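Local coordinates for Os03g0854200 protein (Oryza sativa Japonica Group, PDB 3HKM) that probably serves in the exosome that degrades mRNAs, binds double-stranded DNA and single-stranded RNA, and shows hydrolytic DNase and phosphorolytic RNase activities in vitro, at residues L41-Y45 and T102-L106; I91-H97 and I132-A138. One frame throughout, in Å; residues are numbered along the deposited sequence.

Contact 1 (L41-Y45 and T102-L106); sequences LAAVY and TSVIL
Thr102 and Val44 meet methyl to methyl, CG2 of Thr102 standing 3.4 Å from CG1 of Val44, tighter than ordinary van der Waals packing. Val44 brings this methyl across because CG1 is anti to the backbone N (chi1 -171°). The carbonyl oxygen of Ser103 sits at the edge of the Tyr45 ring, near its plane and 3.2 Å from Tyr45 CD2, and it also takes a weak bond from Tyr45 N. Val104 forms a non-hydrogen-bonded pair with Val44, and its CA approaches Ala43 O to 3.3 Å. Strands 38-49 and 100-110 are thus antiparallel neighbours, 166° between their segment directions, in the mixed sheet of the RNase PH domain. Helix 115-130 packs on the face bearing Ala42, Val44 and Val104, through Ala126, Ala130 and Cys123. Ile105 is the hydrogen-bonded partner of Ala43: Ala43 N to Ile105 O and Ile105 N to Ala43 O both measure 2.9 Å, each donor lying in the carbonyl plane. On the face carrying Ala43 and Ile105, Ile105 CG1 comes to the edge of the Tyr45 ring, 4.3 Å from Tyr45 CE2. Leu106 brings CD2 within 4.3 Å of Ala42 CB, and its CA makes a CA-H...O contact with Leu41 O.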
loop_
_atom_site.group_PDB
_atom_site.type_symbol
_atom_site.label_atom_id
_atom_site.label_comp_id
_atom_site.label_asym_id
_atom_site.label_seq_id
_atom_site.Cartn_x
_atom_site.Cartn_y
_atom_site.Cartn_z
ATOM N N LEU A 41 -9.571 -3.926 3.215
ATOM C CA LEU A 41 -10.220 -2.954 4.098
ATOM C C LEU A 41 -9.237 -2.373 5.113
ATOM O O LEU A 41 -8.627 -3.110 5.889
ATOM C CB LEU A 41 -11.423 -3.565 4.826
ATOM C CG LEU A 41 -12.018 -2.713 5.961
ATOM C CD1 LEU A 41 -12.632 -1.425 5.414
ATOM C CD2 LEU A 41 -13.053 -3.488 6.770
ATOM N N ALA A 42 -9.100 -1.050 5.103
ATOM C CA ALA A 42 -8.154 -0.334 5.967
ATOM C C ALA A 42 -8.849 0.503 7.049
ATOM O O ALA A 42 -9.652 1.370 6.742
ATOM C CB ALA A 42 -7.244 0.560 5.121
ATOM N N ALA A 43 -8.528 0.247 8.314
ATOM C CA ALA A 43 -9.180 0.937 9.433
ATOM C C ALA A 43 -8.156 1.679 10.288
ATOM O O ALA A 43 -7.166 1.088 10.715
ATOM C CB ALA A 43 -9.972 -0.057 10.291
ATOM N N VAL A 44 -8.394 2.966 10.536
ATOM C CA VAL A 44 -7.472 3.796 11.304
ATOM C C VAL A 44 -8.184 4.415 12.492
ATOM O O VAL A 44 -9.319 4.851 12.364
ATOM C CB VAL A 44 -6.897 4.938 10.458
ATOM C CG1 VAL A 44 -5.785 5.649 11.219
ATOM C CG2 VAL A 44 -6.392 4.408 9.120
ATOM N N TYR A 45 -7.517 4.478 13.641
ATOM C CA TYR A 45 -8.197 4.927 14.852
ATOM C C TYR A 45 -7.722 6.279 15.453
ATOM O O TYR A 45 -7.253 6.328 16.580
ATOM C CB TYR A 45 -8.248 3.770 15.864
ATOM C CG TYR A 45 -9.022 2.597 15.286
ATOM C CD1 TYR A 45 -10.407 2.567 15.334
ATOM C CD2 TYR A 45 -8.372 1.557 14.630
ATOM C CE1 TYR A 45 -11.129 1.520 14.774
ATOM C CE2 TYR A 45 -9.087 0.504 14.063
ATOM C CZ TYR A 45 -10.464 0.494 14.141
ATOM O OH TYR A 45 -11.187 -0.542 13.590
ATOM N N THR A 102 -1.680 5.815 16.821
ATOM C CA THR A 102 -2.618 5.558 15.744
ATOM C C THR A 102 -2.482 4.102 15.293
ATOM O O THR A 102 -1.427 3.684 14.827
ATOM C CB THR A 102 -2.373 6.528 14.575
ATOM O OG1 THR A 102 -2.541 7.874 15.041
ATOM C CG2 THR A 102 -3.334 6.265 13.432
ATOM N N SER A 103 -3.549 3.328 15.451
ATOM C CA SER A 103 -3.513 1.918 15.093
ATOM C C SER A 103 -4.190 1.669 13.758
ATOM O O SER A 103 -5.353 2.016 13.563
ATOM C CB SER A 103 -4.177 1.057 16.171
ATOM O OG SER A 103 -3.642 1.345 17.451
ATOM N N VAL A 104 -3.451 1.048 12.851
ATOM C CA VAL A 104 -3.963 0.686 11.545
ATOM C C VAL A 104 -4.251 -0.813 11.494
ATOM O O VAL A 104 -3.395 -1.635 11.831
ATOM C CB VAL A 104 -2.940 1.047 10.447
ATOM C CG1 VAL A 104 -3.494 0.733 9.066
ATOM C CG2 VAL A 104 -2.544 2.509 10.557
ATOM N N ILE A 105 -5.463 -1.168 11.089
ATOM C CA ILE A 105 -5.794 -2.560 10.837
ATOM C C ILE A 105 -6.071 -2.757 9.358
ATOM O O ILE A 105 -6.833 -2.014 8.753
ATOM C CB ILE A 105 -6.993 -3.044 11.668
ATOM C CG1 ILE A 105 -6.657 -2.978 13.156
ATOM C CG2 ILE A 105 -7.361 -4.470 11.286
ATOM C CD1 ILE A 105 -7.630 -3.734 14.025
ATOM N N LEU A 106 -5.417 -3.755 8.783
ATOM C CA LEU A 106 -5.558 -4.075 7.379
ATOM C C LEU A 106 -6.175 -5.464 7.263
ATOM O O LEU A 106 -5.591 -6.451 7.699
ATOM C CB LEU A 106 -4.192 -4.015 6.689
ATOM C CG LEU A 106 -4.118 -4.082 5.162
ATOM C CD1 LEU A 106 -4.280 -5.507 4.642
ATOM C CD2 LEU A 106 -5.136 -3.144 4.531
#

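Contact 2 (I91-H97 and I132-A138); sequences ICLLTVH and IPLKHLA
Ile91 supplies the main bump, filling a hollow formed by Leu134, His136 and Ala138. Its CG1 sits between the backbone N and the carbonyl carbon (chi1 79°), a crowded position that turns CG1 and CD1 toward Leu134 and CG2 toward His136, both branches also meeting Ala138 CB. CD1 is 3.8 Å from Leu134 CG, with the two side chains side by side and pointing the same way. CG2 lies 3.6 Å from CE1 of the His136 ring. Cutting Ile91 back to an alanine removes both branches and is likely to open a gap against Leu134 and Ala138, leaving the His136 ring freer to turn. Ile195 and Leu127, from the loop before strand 197-201 and from helix 115-130, also touch Ile91.

Beyond it, Cys92 turns SG into the angle between Leu134 CD1, at 3.9 Å, and Ile132 CG2. Pro133 is the answering bump from the other loop: its CB lies 4.0 Å from Val96 CG2, and its CG meets the His97 ring at the edge. Lys135 crosses Leu93 at about a right angle, a bend at its last torsion (chi4 -83°) bringing NZ to 3.7 Å from CD1 of Leu93; Leu94 CD1 reaches NZ as well.

Between these flanks Cys92 and Leu134 form a single backbone bridge. Leu93 N donates to Pro133 O at 2.8 Å, tilted 34° out of the carbonyl plane. A water donates to Leu93 O; its second bond, to Pro133 O, is doubtfully short. Lys135 N donates to Ile91 O almost in line with the carbonyl, though this modelled length is doubtful too. The polar grip across the contact is therefore main chain and water, while the side chains add mostly apolar fit; His136 O, buried against Ile91 CB, has no partner in the model, a probable cost of that packing.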
loop_
_atom_site.group_PDB
_atom_site.type_symbol
_atom_site.label_atom_id
_atom_site.label_comp_id
_atom_site.label_asym_id
_atom_site.label_seq_id
_atom_site.Cartn_x
_atom_site.Cartn_y
_atom_site.Cartn_z
ATOM N N ILE A 91 5.627 7.847 6.059
ATOM C CA ILE A 91 4.886 8.952 5.454
ATOM C C ILE A 91 4.166 9.819 6.470
ATOM O O ILE A 91 3.845 10.958 6.182
ATOM C CB ILE A 91 3.860 8.474 4.406
ATOM C CG1 ILE A 91 2.601 7.942 5.093
ATOM C CG2 ILE A 91 4.480 7.451 3.449
ATOM C CD1 ILE A 91 1.514 7.505 4.126
ATOM N N CYS A 92 3.913 9.275 7.653
ATOM C CA CYS A 92 3.215 10.016 8.696
ATOM C C CYS A 92 4.108 11.086 9.301
ATOM O O CYS A 92 5.285 10.839 9.577
ATOM C CB CYS A 92 2.718 9.066 9.792
ATOM S SG CYS A 92 1.248 8.092 9.344
ATOM N N LEU A 93 3.558 12.283 9.501
ATOM C CA LEU A 93 4.289 13.308 10.238
ATOM C C LEU A 93 4.149 13.059 11.748
ATOM O O LEU A 93 3.060 13.180 12.319
ATOM C CB LEU A 93 3.824 14.712 9.851
ATOM C CG LEU A 93 4.760 15.821 10.342
ATOM C CD1 LEU A 93 6.212 15.373 10.225
ATOM C CD2 LEU A 93 4.532 17.127 9.587
ATOM N N LEU A 94 5.262 12.715 12.387
ATOM C CA LEU A 94 5.245 12.146 13.735
ATOM C C LEU A 94 5.364 13.189 14.837
ATOM O O LEU A 94 5.121 12.908 16.013
ATOM C CB LEU A 94 6.351 11.086 13.878
ATOM C CG LEU A 94 7.781 11.416 13.408
ATOM C CD1 LEU A 94 7.890 11.741 11.897
ATOM C CD2 LEU A 94 8.380 12.540 14.239
ATOM N N THR A 95 5.735 14.396 14.438
ATOM C CA THR A 95 6.004 15.478 15.367
ATOM C C THR A 95 4.750 16.280 15.753
ATOM O O THR A 95 4.795 17.114 16.654
ATOM C CB THR A 95 7.063 16.428 14.761
ATOM O OG1 THR A 95 7.221 17.583 15.594
ATOM C CG2 THR A 95 6.649 16.862 13.362
ATOM N N VAL A 96 3.633 16.028 15.077
ATOM C CA VAL A 96 2.421 16.810 15.316
ATOM C C VAL A 96 1.691 16.401 16.601
ATOM O O VAL A 96 1.338 17.261 17.424
ATOM C CB VAL A 96 1.442 16.735 14.122
ATOM C CG1 VAL A 96 0.259 17.664 14.351
ATOM C CG2 VAL A 96 2.157 17.094 12.827
ATOM N N HIS A 97 1.472 15.099 16.777
ATOM C CA HIS A 97 0.706 14.608 17.913
ATOM C C HIS A 97 1.498 13.648 18.785
ATOM O O HIS A 97 1.246 12.449 18.768
ATOM C CB HIS A 97 -0.577 13.938 17.437
ATOM C CG HIS A 97 -1.587 14.900 16.905
ATOM N ND1 HIS A 97 -1.898 14.990 15.564
ATOM C CD2 HIS A 97 -2.335 15.838 17.530
ATOM C CE1 HIS A 97 -2.805 15.936 15.388
ATOM N NE2 HIS A 97 -3.089 16.464 16.567
ATOM N N ILE A 132 -5.064 11.852 9.896
ATOM C CA ILE A 132 -3.732 11.617 10.429
ATOM C C ILE A 132 -2.788 12.442 9.586
ATOM O O ILE A 132 -2.780 12.319 8.364
ATOM C CB ILE A 132 -3.327 10.140 10.314
ATOM C CG1 ILE A 132 -4.449 9.213 10.806
ATOM C CG2 ILE A 132 -2.017 9.882 11.046
ATOM C CD1 ILE A 132 -4.849 9.418 12.242
ATOM N N PRO A 133 -1.990 13.300 10.227
ATOM C CA PRO A 133 -1.066 14.166 9.484
ATOM C C PRO A 133 -0.001 13.369 8.711
ATOM O O PRO A 133 0.769 12.618 9.307
ATOM C CB PRO A 133 -0.417 15.015 10.589
ATOM C CG PRO A 133 -1.350 14.925 11.751
ATOM C CD PRO A 133 -1.960 13.561 11.677
ATOM N N LEU A 134 0.039 13.542 7.393
ATOM C CA LEU A 134 1.027 12.871 6.559
ATOM C C LEU A 134 2.047 13.868 6.010
ATOM O O LEU A 134 1.723 15.044 5.807
ATOM C CB LEU A 134 0.331 12.172 5.395
ATOM C CG LEU A 134 -0.104 10.704 5.479
ATOM C CD1 LEU A 134 -0.687 10.326 6.829
ATOM C CD2 LEU A 134 -1.086 10.398 4.348
ATOM N N LYS A 135 3.278 13.402 5.774
ATOM C CA LYS A 135 4.298 14.197 5.078
ATOM C C LYS A 135 3.939 14.336 3.593
ATOM O O LYS A 135 4.219 15.347 2.953
ATOM C CB LYS A 135 5.675 13.529 5.178
ATOM C CG LYS A 135 6.283 13.401 6.569
ATOM C CD LYS A 135 7.708 12.872 6.434
ATOM C CE LYS A 135 8.260 12.287 7.730
ATOM N NZ LYS A 135 8.822 13.324 8.653
ATOM N N HIS A 136 3.332 13.287 3.054
ATOM C CA HIS A 136 2.990 13.200 1.642
ATOM C C HIS A 136 2.169 11.934 1.447
ATOM O O HIS A 136 2.134 11.068 2.322
ATOM C CB HIS A 136 4.257 13.115 0.788
ATOM C CG HIS A 136 5.296 12.202 1.358
ATOM N ND1 HIS A 136 5.149 10.831 1.376
ATOM C CD2 HIS A 136 6.480 12.461 1.961
ATOM C CE1 HIS A 136 6.205 10.284 1.954
ATOM N NE2 HIS A 136 7.028 11.252 2.318
ATOM N N LEU A 137 1.507 11.836 0.300
ATOM C CA LEU A 137 0.799 10.617 -0.084
ATOM C C LEU A 137 1.775 9.477 -0.380
ATOM O O LEU A 137 2.886 9.709 -0.858
ATOM C CB LEU A 137 -0.038 10.870 -1.339
ATOM C CG LEU A 137 -1.503 11.277 -1.227
ATOM C CD1 LEU A 137 -1.714 12.394 -0.220
ATOM C CD2 LEU A 137 -2.028 11.659 -2.599
ATOM N N ALA A 138 1.352 8.250 -0.099
ATOM C CA ALA A 138 2.069 7.066 -0.557
ATOM C C ALA A 138 1.251 6.370 -1.648
ATOM O O ALA A 138 0.104 5.985 -1.426
ATOM C CB ALA A 138 2.351 6.120 0.593
HETATM O O HOH W 1 0.892 11.484 11.551
#

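Contact 1 is buried inside one sheet, whereas contact 2 is only partly buried, joining the loop after helix 77-91 to the loop after helix 115-130. Their centres lie about 15 Å apart, yet they touch: Ile132 CD1 packs 3.7 Å from Thr102 CG2, and Ile132 CG1 also packs on Val44 CG1. Helix 115-130 is common to both, covering a face of the strand pair and backing Ile91, Ile132 and Leu134. Their segments alternate along the chain. Contact 1 repeats antiparallel backbone bonding with mostly small and branched side chains and one partly exposed tyrosine ring; contact 2 has one isolated bridge, a bound water, and at its exposed side a lysine and a histidine among the hydrocarbons.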